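Local coordinates for protein hypoxanthine phosphoribosyltransferase (Bacillus anthracis, PDB 4QYI) that probably catalyses purine salvage, transferring the phosphoribosyl group of PRPP to hypoxanthine or guanine to form IMP or GMP, at residues 86-91 and 115-120; 97-102 and 108-113; 128-133 and 156-161. All coordinates share one frame; numbering follows the deposited sequence.

Contact 1 (86-91 and 115-120)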
loop_
_atom_site.group_PDB
_atom_site.type_symbol
_atom_site.label_atom_id
_atom_site.label_comp_id
_atom_site.label_asym_id
_atom_site.label_seq_id
_atom_site.Cartn_x
_atom_site.Cartn_y
_atom_site.Cartn_z
ATOM N N LYS A 86 2.552 -13.132 -5.915
ATOM C CA LYS A 86 2.847 -13.071 -4.496
ATOM C C LYS A 86 1.611 -13.552 -3.782
ATOM O O LYS A 86 0.550 -12.937 -3.859
ATOM C CB LYS A 86 3.196 -11.641 -4.033
ATOM C CG LYS A 86 3.479 -11.509 -2.522
ATOM C CD LYS A 86 4.761 -12.232 -2.115
ATOM C CE LYS A 86 5.055 -12.097 -0.616
ATOM N NZ LYS A 86 4.091 -12.825 0.291
ATOM N N ASP A 87 1.770 -14.651 -3.057
ATOM C CA ASP A 87 0.705 -15.247 -2.312
ATOM C C ASP A 87 0.712 -14.645 -0.895
ATOM O O ASP A 87 1.641 -13.952 -0.515
ATOM C CB ASP A 87 0.966 -16.745 -2.236
ATOM C CG ASP A 87 -0.273 -17.561 -1.924
ATOM O OD1 ASP A 87 -1.360 -16.984 -1.710
ATOM O OD2 ASP A 87 -0.166 -18.813 -2.000
ATOM N N ILE A 88 -0.317 -14.913 -0.118
ATOM C CA ILE A 88 -0.359 -14.348 1.216
ATOM C C ILE A 88 0.574 -15.057 2.195
ATOM O O ILE A 88 0.833 -16.258 2.083
ATOM C CB ILE A 88 -1.784 -14.331 1.776
ATOM C CG1 ILE A 88 -2.376 -15.736 1.817
ATOM C CG2 ILE A 88 -2.679 -13.430 0.932
ATOM C CD1 ILE A 88 -3.655 -15.794 2.640
ATOM N N ASP A 89 1.029 -14.299 3.179
ATOM C CA ASP A 89 1.869 -14.804 4.240
ATOM C C ASP A 89 1.061 -15.107 5.485
ATOM O O ASP A 89 1.433 -15.971 6.243
ATOM C CB ASP A 89 2.860 -13.726 4.669
ATOM C CG ASP A 89 3.732 -13.279 3.543
ATOM O OD1 ASP A 89 4.328 -14.159 2.915
ATOM O OD2 ASP A 89 3.825 -12.056 3.302
ATOM N N VAL A 90 -0.011 -14.367 5.718
ATOM C CA VAL A 90 -0.784 -14.537 6.951
ATOM C C VAL A 90 -1.722 -15.709 6.925
ATOM O O VAL A 90 -2.130 -16.194 5.871
ATOM C CB VAL A 90 -1.609 -13.293 7.291
ATOM C CG1 VAL A 90 -0.696 -12.114 7.554
ATOM C CG2 VAL A 90 -2.612 -12.973 6.176
ATOM N N ASN A 91 -2.052 -16.174 8.119
ATOM C CA ASN A 91 -2.980 -17.261 8.292
ATOM C C ASN A 91 -4.425 -16.782 8.230
ATOM O O ASN A 91 -4.843 -15.990 9.061
ATOM C CB ASN A 91 -2.754 -17.890 9.671
ATOM C CG ASN A 91 -3.734 -18.998 9.968
ATOM O OD1 ASN A 91 -4.315 -19.595 9.063
ATOM N ND2 ASN A 91 -3.977 -19.224 11.245
ATOM N N ASP A 115 -11.602 -18.599 -5.285
ATOM C CA ASP A 115 -11.330 -20.034 -5.169
ATOM C C ASP A 115 -9.988 -20.297 -4.482
ATOM O O ASP A 115 -9.850 -21.245 -3.711
ATOM C CB ASP A 115 -11.337 -20.692 -6.539
ATOM C CG ASP A 115 -12.718 -20.779 -7.143
ATOM O OD1 ASP A 115 -13.718 -20.592 -6.421
ATOM O OD2 ASP A 115 -12.809 -21.096 -8.342
ATOM N N HIS A 116 -8.985 -19.470 -4.766
ATOM C CA HIS A 116 -7.684 -19.643 -4.130
ATOM C C HIS A 116 -7.795 -19.466 -2.605
ATOM O O HIS A 116 -7.303 -20.288 -1.833
ATOM C CB HIS A 116 -6.646 -18.667 -4.699
ATOM C CG HIS A 116 -5.325 -18.720 -3.996
ATOM N ND1 HIS A 116 -4.480 -19.802 -4.081
ATOM C CD2 HIS A 116 -4.698 -17.822 -3.206
ATOM C CE1 HIS A 116 -3.396 -19.575 -3.365
ATOM N NE2 HIS A 116 -3.505 -18.380 -2.821
ATOM N N PHE A 117 -8.441 -18.393 -2.189
ATOM C CA PHE A 117 -8.573 -18.140 -0.757
ATOM C C PHE A 117 -9.423 -19.209 -0.066
ATOM O O PHE A 117 -9.105 -19.614 1.056
ATOM C CB PHE A 117 -9.126 -16.766 -0.471
ATOM C CG PHE A 117 -8.228 -15.647 -0.900
ATOM C CD1 PHE A 117 -6.947 -15.539 -0.379
ATOM C CD2 PHE A 117 -8.682 -14.678 -1.776
ATOM C CE1 PHE A 117 -6.119 -14.496 -0.753
ATOM C CE2 PHE A 117 -7.862 -13.632 -2.159
ATOM C CZ PHE A 117 -6.581 -13.538 -1.646
ATOM N N PHE A 118 -10.458 -19.700 -0.743
ATOM C CA PHE A 118 -11.265 -20.764 -0.134
ATOM C C PHE A 118 -10.460 -22.009 0.189
ATOM O O PHE A 118 -10.796 -22.732 1.125
ATOM C CB PHE A 118 -12.566 -21.083 -0.885
ATOM C CG PHE A 118 -13.719 -20.193 -0.477
ATOM C CD1 PHE A 118 -14.179 -20.211 0.846
ATOM C CD2 PHE A 118 -14.372 -19.375 -1.393
ATOM C CE1 PHE A 118 -15.237 -19.421 1.248
ATOM C CE2 PHE A 118 -15.442 -18.581 -0.992
ATOM C CZ PHE A 118 -15.876 -18.602 0.328
ATOM N N MET A 119 -9.374 -22.238 -0.552
ATOM C CA MET A 119 -8.521 -23.386 -0.292
ATOM C C MET A 119 -7.885 -23.266 1.087
ATOM O O MET A 119 -7.534 -24.264 1.693
ATOM C CB MET A 119 -7.448 -23.536 -1.390
ATOM C CG MET A 119 -8.015 -24.022 -2.724
ATOM S SD MET A 119 -6.827 -24.002 -4.102
ATOM C CE MET A 119 -5.425 -24.870 -3.398
ATOM N N HIS A 120 -7.765 -22.039 1.595
ATOM C CA HIS A 120 -7.213 -21.787 2.959
ATOM C C HIS A 120 -8.232 -21.962 4.097
ATOM O O HIS A 120 -7.885 -21.856 5.273
ATOM C CB HIS A 120 -6.644 -20.377 3.014
ATOM C CG HIS A 120 -5.388 -20.201 2.215
ATOM N ND1 HIS A 120 -4.231 -19.689 2.760
ATOM C CD2 HIS A 120 -5.093 -20.526 0.937
ATOM C CE1 HIS A 120 -3.285 -19.656 1.832
ATOM N NE2 HIS A 120 -3.784 -20.162 0.719
HETATM O O HOH W 1 -1.718 -20.628 -1.109
HETATM O O HOH W 2 -3.357 -18.670 5.396
#
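His-116 meets Asp-87 across the gap between helix 108-118 and the loop after strand 82-84, in a His-carboxylate hydrogen bond. The donor is NE2 of His-116, which reaches OD1 of Asp-87 at 2.8 Å with an N-H...O angle of 160°. The acceptor lies in the imidazole plane, on its edge, whereas the carboxylate is turned 47° against the ring and is met on the syn side of OD1 but from out of its plane. The backbone N of Ile-88 grips OD1 from the opposite face of the carboxylate at 2.8 Å, and these two bonds help to fix the rotation of the acid. With CG of His-116 anti to the backbone N (chi1 175°), the ring extends from the helix to the loop.

Phe-117 follows with an apolar contact: CG2 of Ile-88 abuts the ring edge at CE1, 4.0 Å away, close to the ring plane. Further along, the side chains of His-120 and Ile-88 run to meet each other from opposite directions, and CD1 of Ile-88 comes within 3.9 Å of ND1 of His-120. Two waters sit in the plane of this imidazole, one linking NE2 of His-120 to OD2 of Asp-87, the other linking ND1 to the carbonyl O of Val-90. Beneath this surface contact, Ile-88 and Phe-117 both rest on Ile-41 of strand 38-43, and Phe-117 also packs on Ile-67 of strand 62-71 and Leu-125 of strand 124-129.

Contact 2 (97-102 and 108-113). With MG (magnesium ion), chain F; PO4 (phosphate ion), chain H.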
loop_
_atom_site.group_PDB
_atom_site.type_symbol
_atom_site.label_atom_id
_atom_site.label_comp_id
_atom_site.label_asym_id
_atom_site.label_seq_id
_atom_site.Cartn_x
_atom_site.Cartn_y
_atom_site.Cartn_z
ATOM N N VAL A 97 -12.241 -12.724 6.413
ATOM C CA VAL A 97 -11.403 -12.098 5.408
ATOM C C VAL A 97 -12.158 -11.151 4.486
ATOM O O VAL A 97 -13.230 -11.480 3.955
ATOM C CB VAL A 97 -10.769 -13.174 4.505
ATOM C CG1 VAL A 97 -9.853 -12.542 3.472
ATOM C CG2 VAL A 97 -10.009 -14.199 5.329
ATOM N N ILE A 98 -11.596 -9.966 4.307
ATOM C CA ILE A 98 -12.149 -9.020 3.348
ATOM C C ILE A 98 -11.078 -8.757 2.300
ATOM O O ILE A 98 -9.986 -8.284 2.621
ATOM C CB ILE A 98 -12.593 -7.715 3.983
ATOM C CG1 ILE A 98 -13.682 -8.030 5.004
ATOM C CG2 ILE A 98 -13.122 -6.779 2.897
ATOM C CD1 ILE A 98 -14.100 -6.859 5.803
ATOM N N VAL A 99 -11.411 -9.033 1.051
ATOM C CA VAL A 99 -10.475 -8.820 -0.054
ATOM C C VAL A 99 -10.821 -7.468 -0.636
ATOM O O VAL A 99 -11.970 -7.216 -1.031
ATOM C CB VAL A 99 -10.586 -9.917 -1.110
ATOM C CG1 VAL A 99 -9.609 -9.685 -2.261
ATOM C CG2 VAL A 99 -10.327 -11.260 -0.464
ATOM N N VAL A 100 -9.808 -6.618 -0.701
ATOM C CA VAL A 100 -9.972 -5.239 -1.149
ATOM C C VAL A 100 -9.415 -4.978 -2.544
ATOM O O VAL A 100 -8.263 -5.269 -2.812
ATOM C CB VAL A 100 -9.328 -4.299 -0.108
ATOM C CG1 VAL A 100 -9.328 -2.856 -0.571
ATOM C CG2 VAL A 100 -10.062 -4.410 1.215
ATOM N N GLU A 101 -10.275 -4.470 -3.421
ATOM C CA GLU A 101 -9.917 -4.114 -4.777
ATOM C C GLU A 101 -10.225 -2.681 -5.082
ATOM O O GLU A 101 -11.019 -2.028 -4.395
ATOM C CB GLU A 101 -10.704 -4.939 -5.805
ATOM C CG GLU A 101 -10.043 -6.218 -6.236
ATOM C CD GLU A 101 -8.869 -5.994 -7.198
ATOM O OE1 GLU A 101 -8.442 -7.002 -7.786
ATOM O OE2 GLU A 101 -8.390 -4.845 -7.419
ATOM N N ASP A 102 -9.566 -2.186 -6.120
ATOM C CA ASP A 102 -9.814 -0.844 -6.608
ATOM C C ASP A 102 -10.983 -0.921 -7.580
ATOM O O ASP A 102 -11.856 -0.070 -7.576
ATOM C CB ASP A 102 -8.573 -0.263 -7.310
ATOM C CG ASP A 102 -7.985 -1.200 -8.362
ATOM O OD1 ASP A 102 -8.096 -2.436 -8.255
ATOM O OD2 ASP A 102 -7.361 -0.684 -9.298
ATOM N N LEU A 108 -13.947 -11.852 -13.398
ATOM C CA LEU A 108 -13.299 -13.122 -13.707
ATOM C C LEU A 108 -12.095 -13.383 -12.820
ATOM O O LEU A 108 -11.938 -14.463 -12.273
ATOM C CB LEU A 108 -12.890 -13.144 -15.190
ATOM C CG LEU A 108 -14.057 -13.154 -16.191
ATOM C CD1 LEU A 108 -13.610 -12.882 -17.617
ATOM C CD2 LEU A 108 -14.806 -14.476 -16.126
ATOM N N THR A 109 -11.245 -12.380 -12.675
ATOM C CA THR A 109 -10.035 -12.511 -11.870
ATOM C C THR A 109 -10.280 -12.642 -10.378
ATOM O O THR A 109 -9.601 -13.378 -9.671
ATOM C CB THR A 109 -9.092 -11.332 -12.142
ATOM O OG1 THR A 109 -8.619 -11.440 -13.491
ATOM C CG2 THR A 109 -7.904 -11.350 -11.206
ATOM N N LEU A 110 -11.264 -11.930 -9.891
ATOM C CA LEU A 110 -11.556 -11.994 -8.486
ATOM C C LEU A 110 -12.251 -13.319 -8.141
ATOM O O LEU A 110 -12.091 -13.840 -7.036
ATOM C CB LEU A 110 -12.399 -10.798 -8.149
ATOM C CG LEU A 110 -12.430 -10.373 -6.702
ATOM C CD1 LEU A 110 -11.023 -10.117 -6.152
ATOM C CD2 LEU A 110 -13.248 -9.102 -6.660
ATOM N N HIS A 111 -12.990 -13.876 -9.100
ATOM C CA HIS A 111 -13.639 -15.176 -8.905
ATOM C C HIS A 111 -12.542 -16.225 -8.745
ATOM O O HIS A 111 -12.627 -17.110 -7.898
ATOM C CB HIS A 111 -14.530 -15.512 -10.105
ATOM C CG HIS A 111 -15.283 -16.799 -9.968
ATOM N ND1 HIS A 111 -16.481 -16.898 -9.292
ATOM C CD2 HIS A 111 -15.023 -18.038 -10.451
ATOM C CE1 HIS A 111 -16.920 -18.144 -9.353
ATOM N NE2 HIS A 111 -16.055 -18.855 -10.055
ATOM N N PHE A 112 -11.493 -16.101 -9.550
ATOM C CA PHE A 112 -10.373 -17.015 -9.493
ATOM C C PHE A 112 -9.665 -16.839 -8.138
ATOM O O PHE A 112 -9.315 -17.808 -7.465
ATOM C CB PHE A 112 -9.448 -16.717 -10.685
ATOM C CG PHE A 112 -8.368 -17.709 -10.892
ATOM C CD1 PHE A 112 -7.138 -17.557 -10.269
ATOM C CD2 PHE A 112 -8.565 -18.769 -11.756
ATOM C CE1 PHE A 112 -6.130 -18.470 -10.485
ATOM C CE2 PHE A 112 -7.558 -19.682 -11.984
ATOM C CZ PHE A 112 -6.338 -19.535 -11.350
ATOM N N LEU A 113 -9.460 -15.598 -7.716
ATOM C CA LEU A 113 -8.804 -15.358 -6.422
ATOM C C LEU A 113 -9.665 -15.862 -5.258
ATOM O O LEU A 113 -9.154 -16.339 -4.249
ATOM C CB LEU A 113 -8.442 -13.893 -6.232
ATOM C CG LEU A 113 -7.421 -13.357 -7.239
ATOM C CD1 LEU A 113 -7.096 -11.906 -6.920
ATOM C CD2 LEU A 113 -6.138 -14.174 -7.233
HETATM MG MG MG F . -6.993 -4.011 -8.747
HETATM P P PO4 H . -11.764 -8.345 -12.015
HETATM O O1 PO4 H . -10.495 -7.567 -11.839
HETATM O O2 PO4 H . -12.872 -7.392 -12.378
HETATM O O3 PO4 H . -11.706 -9.355 -13.139
HETATM O O4 PO4 H . -12.044 -9.091 -10.753
HETATM O O HOH W 3 -5.959 -2.990 -10.230
HETATM O O HOH W 4 -8.860 -4.359 -10.051
HETATM O O HOH W 5 -6.716 -6.145 -9.226
HETATM O O HOH W 6 -5.604 -4.069 -7.561
#
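Strand 97-101 and helix 108-113 stand well apart as backbones, with the closest CA atoms, those of Glu-101 and Leu-110, 8.9 Å from each other. The gap is bridged by side chains. CD1 of Leu-110 approaches CG of Glu-101 at 4.0 Å and CG1 of Val-99 at 4.2 Å; the leucine lies alongside both, its chain running against theirs. The CG of Leu-110 is anti to its backbone N (chi1 -159°), which carries this methyl toward the strand.

Strand, loop and helix form the characteristic PRPP-binding motif of type I phosphoribosyltransferases, with an acidic pair, Glu-101 and Asp-102, where the chain leaves strand 96-101 and turns a corner. Glu-101 bends at chi2 (-75°): its aliphatic part faces the leucine while OE2 binds magnesium at 2.1 Å. OD1 of Asp-102 is a second protein ligand at 2.0 Å, and four waters bring the coordination number to six. The backbone N of Asp-102 donates to the anti lone pair of Glu-101 OE2, steadying the oxygen that holds the metal.

At the start of the helix, a phosphate ion accepts from Thr-109 N through O3 at 3.1 Å and more weakly from Leu-110 N through O4. Asp-105 N and Gly-107 N also donate to it. The ion probably comes from the crystallisation liquor, but its place is consistent with the 5'-phosphate site of PRPP or nucleotide.

Contact 3 (128-133 and 156-161)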
loop_
_atom_site.group_PDB
_atom_site.type_symbol
_atom_site.label_atom_id
_atom_site.label_comp_id
_atom_site.label_asym_id
_atom_site.label_seq_id
_atom_site.Cartn_x
_atom_site.Cartn_y
_atom_site.Cartn_z
ATOM N N CYS A 128 -14.624 -6.240 -1.174
ATOM C CA CYS A 128 -14.815 -4.814 -1.036
ATOM C C CYS A 128 -14.097 -4.096 -2.165
ATOM O O CYS A 128 -12.877 -4.178 -2.264
ATOM C CB CYS A 128 -14.236 -4.353 0.304
ATOM S SG CYS A 128 -14.320 -2.561 0.561
ATOM N N THR A 129 -14.840 -3.384 -3.007
ATOM C CA THR A 129 -14.216 -2.665 -4.103
ATOM C C THR A 129 -14.598 -1.204 -4.061
ATOM O O THR A 129 -15.707 -0.844 -3.682
ATOM C CB THR A 129 -14.596 -3.259 -5.485
ATOM O OG1 THR A 129 -13.856 -2.610 -6.534
ATOM C CG2 THR A 129 -16.077 -3.107 -5.750
ATOM N N LEU A 130 -13.654 -0.361 -4.450
ATOM C CA LEU A 130 -13.893 1.058 -4.483
ATOM C C LEU A 130 -14.841 1.350 -5.623
ATOM O O LEU A 130 -15.813 2.089 -5.453
ATOM C CB LEU A 130 -12.595 1.827 -4.729
ATOM C CG LEU A 130 -12.756 3.352 -4.801
ATOM C CD1 LEU A 130 -13.295 3.912 -3.499
ATOM C CD2 LEU A 130 -11.428 4.008 -5.120
ATOM N N LEU A 131 -14.546 0.759 -6.786
ATOM C CA LEU A 131 -15.341 0.985 -7.988
ATOM C C LEU A 131 -15.878 -0.318 -8.548
ATOM O O LEU A 131 -15.189 -1.338 -8.508
ATOM C CB LEU A 131 -14.477 1.656 -9.039
ATOM C CG LEU A 131 -13.694 2.896 -8.580
ATOM C CD1 LEU A 131 -12.736 3.330 -9.686
ATOM C CD2 LEU A 131 -14.596 4.039 -8.160
ATOM N N ASP A 132 -17.111 -0.282 -9.058
ATOM C CA ASP A 132 -17.763 -1.458 -9.612
ATOM C C ASP A 132 -18.370 -1.103 -10.976
ATOM O O ASP A 132 -18.913 0.000 -11.170
ATOM C CB ASP A 132 -18.857 -1.971 -8.648
ATOM C CG ASP A 132 -19.318 -3.403 -8.961
ATOM O OD1 ASP A 132 -18.569 -4.131 -9.638
ATOM O OD2 ASP A 132 -20.390 -3.832 -8.458
ATOM N N LYS A 133 -18.263 -2.042 -11.909
ATOM C CA LYS A 133 -18.805 -1.897 -13.259
ATOM C C LYS A 133 -19.556 -3.189 -13.514
ATOM O O LYS A 133 -19.059 -4.050 -14.229
ATOM C CB LYS A 133 -17.673 -1.710 -14.297
ATOM C CG LYS A 133 -16.832 -0.436 -14.061
ATOM C CD LYS A 133 -15.426 -0.151 -14.655
ATOM C CE LYS A 133 -15.213 0.265 -16.110
ATOM N NZ LYS A 133 -13.757 0.569 -16.346
ATOM N N VAL A 156 -8.239 7.046 -13.680
ATOM C CA VAL A 156 -6.956 7.069 -13.000
ATOM C C VAL A 156 -7.110 7.816 -11.692
ATOM O O VAL A 156 -8.129 8.481 -11.465
ATOM C CB VAL A 156 -5.857 7.770 -13.843
ATOM C CG1 VAL A 156 -5.607 7.021 -15.147
ATOM C CG2 VAL A 156 -6.220 9.219 -14.122
ATOM N N GLY A 157 -6.099 7.698 -10.835
ATOM C CA GLY A 157 -6.080 8.370 -9.535
ATOM C C GLY A 157 -6.367 7.475 -8.333
ATOM O O GLY A 157 -6.882 6.359 -8.474
ATOM N N TYR A 158 -6.015 7.965 -7.145
ATOM C CA TYR A 158 -6.290 7.255 -5.901
ATOM C C TYR A 158 -5.805 5.787 -5.973
ATOM O O TYR A 158 -6.535 4.857 -5.643
ATOM C CB TYR A 158 -7.803 7.353 -5.597
ATOM C CG TYR A 158 -8.203 7.054 -4.163
ATOM C CD1 TYR A 158 -8.025 8.003 -3.149
ATOM C CD2 TYR A 158 -8.808 5.851 -3.825
ATOM C CE1 TYR A 158 -8.394 7.732 -1.840
ATOM C CE2 TYR A 158 -9.196 5.578 -2.520
ATOM C CZ TYR A 158 -8.990 6.523 -1.538
ATOM O OH TYR A 158 -9.365 6.218 -0.251
ATOM N N GLY A 159 -4.559 5.613 -6.405
ATOM C CA GLY A 159 -3.951 4.292 -6.543
ATOM C C GLY A 159 -4.037 3.612 -7.898
ATOM O O GLY A 159 -3.226 2.747 -8.207
ATOM N N ILE A 160 -4.985 4.050 -8.724
ATOM C CA ILE A 160 -5.222 3.502 -10.058
ATOM C C ILE A 160 -4.388 4.237 -11.110
ATOM O O ILE A 160 -4.394 5.481 -11.210
ATOM C CB ILE A 160 -6.715 3.640 -10.408
ATOM C CG1 ILE A 160 -7.540 3.066 -9.267
ATOM C CG2 ILE A 160 -7.059 2.950 -11.723
ATOM C CD1 ILE A 160 -9.021 3.334 -9.363
ATOM N N ASP A 161 -3.699 3.472 -11.945
ATOM C CA ASP A 161 -2.840 4.055 -12.968
ATOM C C ASP A 161 -3.300 3.869 -14.404
ATOM O O ASP A 161 -4.291 3.220 -14.703
ATOM C CB ASP A 161 -1.486 3.357 -12.951
ATOM C CG ASP A 161 -1.566 1.927 -13.498
ATOM O OD1 ASP A 161 -2.435 1.154 -13.051
ATOM O OD2 ASP A 161 -0.757 1.563 -14.380
#
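A type I' beta turn, Gly-157 to Ile-160, in the loop leaving the small antiparallel sheet, probably the hood of type I phosphoribosyltransferases, joins the corner of the large mixed sheet where strand 124-129 gives way to strand 131-132. Two consecutive leucines at that corner, Leu-130 and Leu-131, each meet a different side chain of the turn. CD2 of Leu-130 lies obliquely against the ring of Tyr-158, 3.5 Å from its CD2 and 3.8 Å from its CE2. Beside this pair, CD1 of Leu-131 touches CD1 of Ile-160 at 3.7 Å, methyl against methyl, with the two chains crossing at a slant. The first torsion of Tyr-158 sets CG anti to the backbone N (chi1 -162°), which swings the ring from the turn to Leu-130.

Each partner is also held in shape by its own bonds. Gly-157 N donates to Ile-160 O at 2.8 Å and Ile-160 N to Gly-157 O at 3.0 Å. On the other side, OG1 of Thr-129 donates to the carbonyl O of Leu-131 at 2.7 Å, bracing the corner. Phe-50 of helix 48-55 and Ile-172 of strand 172-175 both pack on Leu-130 and Tyr-158, while Ile-160 touches Asp-102 of the magnesium site.

Tyr-158 is thus divided in chemistry: its OH is hydrogen-bonded to Asp-53, whereas its contact with Leu-130 rests on carbon atoms alone, as does that of Ile-160 with Leu-131.

Overall arrangement
Contact 1 lies at the surface; contacts 2 and 3 are both buried near the centre of the chain. Contacts 1 and 2 share helix 108-118, with centres 11 Å apart, and they join where CE2 of Phe-117 packs on CG2 of Val-99 at 3.8 Å. Contact 2 passes to contact 3 through the parallel pairing of strands 96-101 and 124-129: Val-99 O to Cys-128 N at 2.8 Å and Glu-101 N to Cys-128 O at 2.9 Å are probable hydrogen bonds. Contact 2 holds both the magnesium and the phosphate; the metal lies about 7 Å from the side chain of Ile-160 in contact 3 and about 12 Å from that of Phe-117 in contact 1. Contacts 1 and 3 do not touch, their nearest atoms being about 10 Å apart.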